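Local coordinates for choline/ethanolamine kinase family protein (Mesorhizobium loti, PDB 3DXQ) that is probably a small-molecule kinase of the choline/ethanolamine kinase family, transferring phosphate to an amino alcohol such as ethanolamine, at residues Asn57-Val70 against Ala113-Phe126. Residues are numbered along the deposited sequence; the frame is centred on the assembly and turned at random.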
# COMPACT_ATOMS: atom_id res chain seq x y z
N ASN A 57 2.54 4.14 15.06
CA ASN A 57 2.55 2.87 14.37
C ASN A 57 3.70 2.81 13.38
O ASN A 57 4.51 1.88 13.42
CB ASN A 57 1.23 2.64 13.62
CG ASN A 57 1.15 1.27 12.98
OD1 ASN A 57 1.41 0.26 13.64
ND2 ASN A 57 0.79 1.22 11.70
N GLU A 58 3.79 3.82 12.52
CA GLU A 58 4.80 3.88 11.47
C GLU A 58 6.18 3.65 12.04
O GLU A 58 6.96 2.90 11.47
CB GLU A 58 4.75 5.22 10.74
CG GLU A 58 5.58 5.26 9.45
CD GLU A 58 5.62 6.62 8.83
OE1 GLU A 58 5.11 7.58 9.44
OE2 GLU A 58 6.17 6.74 7.72
N ALA A 59 6.49 4.31 13.14
CA ALA A 59 7.84 4.22 13.71
C ALA A 59 8.18 2.76 14.03
O ALA A 59 9.22 2.24 13.63
CB ALA A 59 7.99 5.13 14.95
N VAL A 60 7.27 2.09 14.73
CA VAL A 60 7.50 0.72 15.14
C VAL A 60 7.56 -0.19 13.92
O VAL A 60 8.43 -1.04 13.80
CB VAL A 60 6.39 0.22 16.10
CG1 VAL A 60 6.58 -1.26 16.42
CG2 VAL A 60 6.37 1.08 17.37
N ALA A 61 6.63 0.03 13.01
CA ALA A 61 6.54 -0.76 11.80
C ALA A 61 7.80 -0.67 10.95
O ALA A 61 8.35 -1.70 10.55
CB ALA A 61 5.30 -0.34 10.99
N ALA A 62 8.26 0.55 10.68
CA ALA A 62 9.43 0.75 9.82
C ALA A 62 10.66 0.11 10.45
O ALA A 62 11.47 -0.49 9.75
CB ALA A 62 9.69 2.24 9.54
N ARG A 63 10.81 0.24 11.76
CA ARG A 63 11.97 -0.36 12.42
C ARG A 63 11.96 -1.86 12.28
O ARG A 63 12.99 -2.46 12.01
CB ARG A 63 12.06 0.04 13.88
CG ARG A 63 12.51 1.47 14.09
CD ARG A 63 13.18 1.64 15.45
NE ARG A 63 13.52 3.04 15.72
CZ ARG A 63 12.66 3.95 16.17
NH1 ARG A 63 11.39 3.64 16.41
NH2 ARG A 63 13.08 5.20 16.38
N GLU A 64 10.79 -2.46 12.41
CA GLU A 64 10.66 -3.91 12.24
C GLU A 64 10.92 -4.31 10.79
O GLU A 64 11.65 -5.28 10.52
CB GLU A 64 9.28 -4.38 12.72
CG GLU A 64 9.12 -4.38 14.25
CD GLU A 64 9.85 -5.53 14.92
OE1 GLU A 64 9.33 -6.66 14.90
OE2 GLU A 64 10.95 -5.30 15.50
N ALA A 65 10.34 -3.54 9.86
CA ALA A 65 10.56 -3.79 8.43
C ALA A 65 12.04 -3.69 8.10
O ALA A 65 12.56 -4.50 7.34
CB ALA A 65 9.75 -2.83 7.59
N ALA A 66 12.72 -2.72 8.70
CA ALA A 66 14.16 -2.54 8.50
C ALA A 66 14.94 -3.75 9.01
O ALA A 66 15.85 -4.23 8.33
CB ALA A 66 14.63 -1.27 9.20
N LYS A 67 14.57 -4.22 10.20
CA LYS A 67 15.14 -5.41 10.81
C LYS A 67 14.95 -6.63 9.91
O LYS A 67 15.83 -7.49 9.83
CB LYS A 67 14.50 -5.71 12.17
CG LYS A 67 15.21 -5.12 13.39
CD LYS A 67 14.71 -5.77 14.71
CE LYS A 67 14.83 -7.32 14.72
NZ LYS A 67 14.56 -7.93 16.08
N ALA A 68 13.79 -6.71 9.26
CA ALA A 68 13.52 -7.81 8.34
C ALA A 68 14.24 -7.67 6.99
O ALA A 68 14.10 -8.54 6.12
CB ALA A 68 12.05 -7.94 8.14
N GLY A 69 15.00 -6.59 6.80
CA GLY A 69 15.76 -6.36 5.56
C GLY A 69 14.91 -5.94 4.36
O GLY A 69 15.32 -6.12 3.22
N VAL A 70 13.73 -5.39 4.61
CA VAL A 70 12.80 -5.05 3.55
C VAL A 70 12.74 -3.55 3.36
O VAL A 70 12.60 -3.06 2.23
CB VAL A 70 11.40 -5.64 3.86
CG1 VAL A 70 10.35 -4.99 3.03
CG2 VAL A 70 11.40 -7.12 3.61
N ALA A 113 10.26 -9.35 -2.32
CA ALA A 113 10.27 -8.43 -1.17
C ALA A 113 9.15 -8.79 -0.20
O ALA A 113 9.39 -8.89 1.02
CB ALA A 113 10.13 -6.98 -1.63
N PHE A 114 7.94 -8.99 -0.71
CA PHE A 114 6.85 -9.41 0.16
C PHE A 114 7.21 -10.72 0.86
O PHE A 114 6.96 -10.90 2.05
CB PHE A 114 5.55 -9.63 -0.63
CG PHE A 114 4.87 -8.37 -1.07
CD1 PHE A 114 4.82 -7.25 -0.25
CD2 PHE A 114 4.21 -8.32 -2.28
CE1 PHE A 114 4.15 -6.10 -0.67
CE2 PHE A 114 3.54 -7.17 -2.69
CZ PHE A 114 3.51 -6.07 -1.88
N ARG A 115 7.80 -11.63 0.11
CA ARG A 115 8.12 -12.94 0.65
C ARG A 115 9.04 -12.83 1.84
O ARG A 115 8.87 -13.51 2.84
CB ARG A 115 8.79 -13.80 -0.42
CG ARG A 115 9.02 -15.25 -0.04
CD ARG A 115 9.43 -15.98 -1.28
NE ARG A 115 9.88 -17.34 -1.06
CZ ARG A 115 10.37 -18.11 -2.02
NH1 ARG A 115 10.45 -17.67 -3.27
NH2 ARG A 115 10.78 -19.33 -1.74
N LYS A 116 10.04 -11.96 1.71
CA LYS A 116 10.98 -11.70 2.76
C LYS A 116 10.27 -11.08 3.95
O LYS A 116 10.52 -11.47 5.10
CB LYS A 116 12.09 -10.78 2.27
CG LYS A 116 13.33 -10.79 3.17
CD LYS A 116 14.51 -10.13 2.44
CE LYS A 116 15.70 -9.90 3.33
NZ LYS A 116 16.60 -8.96 2.64
N LEU A 117 9.37 -10.15 3.65
CA LEU A 117 8.61 -9.44 4.68
C LEU A 117 7.74 -10.36 5.47
O LEU A 117 7.87 -10.45 6.68
CB LEU A 117 7.74 -8.33 4.07
CG LEU A 117 6.76 -7.61 5.01
CD1 LEU A 117 7.55 -6.91 6.13
CD2 LEU A 117 5.84 -6.63 4.27
N HIS A 118 6.83 -11.04 4.78
CA HIS A 118 5.86 -11.92 5.44
C HIS A 118 6.54 -13.08 6.13
O HIS A 118 6.12 -13.51 7.19
CB HIS A 118 4.84 -12.44 4.43
CG HIS A 118 4.06 -11.36 3.76
ND1 HIS A 118 3.43 -11.54 2.55
CD2 HIS A 118 3.82 -10.08 4.12
CE1 HIS A 118 2.83 -10.42 2.19
NE2 HIS A 118 3.04 -9.52 3.13
N GLY A 119 7.62 -13.56 5.55
CA GLY A 119 8.40 -14.63 6.15
C GLY A 119 9.34 -14.21 7.23
O GLY A 119 10.05 -15.06 7.78
N SER A 120 9.37 -12.91 7.56
CA SER A 120 10.28 -12.39 8.60
C SER A 120 9.76 -12.55 10.04
O SER A 120 8.68 -13.08 10.29
CB SER A 120 10.55 -10.90 8.37
OG SER A 120 9.42 -10.12 8.73
N GLY A 121 10.53 -12.06 10.99
CA GLY A 121 10.10 -12.06 12.38
C GLY A 121 9.46 -10.73 12.75
O GLY A 121 9.11 -10.53 13.92
N ALA A 122 9.32 -9.84 11.78
CA ALA A 122 8.65 -8.56 11.98
C ALA A 122 7.37 -8.78 12.76
O ALA A 122 6.65 -9.70 12.46
CB ALA A 122 8.33 -7.91 10.64
N VAL A 123 7.12 -7.93 13.77
CA VAL A 123 5.88 -7.93 14.54
C VAL A 123 5.27 -6.55 14.50
O VAL A 123 5.89 -5.61 15.00
CB VAL A 123 6.11 -8.26 16.02
CG1 VAL A 123 4.83 -8.03 16.82
CG2 VAL A 123 6.62 -9.69 16.17
N PHE A 124 4.08 -6.42 13.91
CA PHE A 124 3.38 -5.13 13.83
C PHE A 124 2.28 -5.12 14.88
O PHE A 124 1.57 -6.11 15.03
CB PHE A 124 2.79 -4.85 12.44
CG PHE A 124 3.81 -4.78 11.31
CD1 PHE A 124 5.16 -4.49 11.54
CD2 PHE A 124 3.38 -4.91 9.99
CE1 PHE A 124 6.06 -4.39 10.47
CE2 PHE A 124 4.26 -4.80 8.92
CZ PHE A 124 5.62 -4.54 9.16
N PRO A 125 2.11 -4.00 15.59
CA PRO A 125 1.21 -3.95 16.75
C PRO A 125 -0.27 -3.97 16.45
O PRO A 125 -1.05 -4.40 17.28
CB PRO A 125 1.55 -2.61 17.40
CG PRO A 125 2.02 -1.77 16.28
CD PRO A 125 2.74 -2.68 15.34
N PHE A 126 -0.66 -3.47 15.29
CA PHE A 126 -2.08 -3.36 14.99
C PHE A 126 -2.54 -4.36 13.94
O PHE A 126 -1.77 -4.82 13.14
CB PHE A 126 -2.42 -1.92 14.60
CG PHE A 126 -2.07 -0.91 15.68
CD1 PHE A 126 -2.35 -1.16 17.02
CD2 PHE A 126 -1.48 0.31 15.33
CE1 PHE A 126 -2.03 -0.21 18.01
CE2 PHE A 126 -1.16 1.26 16.32
CZ PHE A 126 -1.44 1.00 17.65
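Helix-on-loop packing between two lobes of a protein-kinase-like fold brings E64, A61 and V70 of helix 55-67 and its C-terminal turn against V123, F124 and L117 of helix 106-118 and the segment following it. The first helix follows three strands of the five-stranded sheet, consistent with the αC position of kinases.

The central polar link is V123 N to E64 OE1, 2.8 Å with an N-H...O angle of 154°, received on the anti lone pair. The bend at chi2 (-75°) brings the carboxylate round to V123 N; separately, E64 CB lies in plane at the edge of the F124 ring, 3.9 Å from CE1. Replacing E64 by an alanine would probably leave V123 N without its acceptor and the loop less firmly tied. A61 CB lies over one face of the same ring, toward its rim, and F124 also touches A175 of strand 174-176.

In the first helical turn, N57 OD1 lies 3.3 Å from F126 CD2, amide and ring planes 36° apart, and also meets P125 CG, while N57 ND2 is engaged by S200 O. P125 CG sits over the centre of the F126 ring.

At the other end, G69 closes the helix in a Schellman motif, and V70 CG2 packs 3.9 Å from L117 CB. The extended K116 chain passes A68 O and sets NZ 3.2 Å from G69 O, above the carbonyl plane; R191 NH2 bonds this oxygen too. Beside A68 CB, S120 forms an ST turn: OG donates to L117 O (2.6 Å) and accepts from A122 N (3.1 Å).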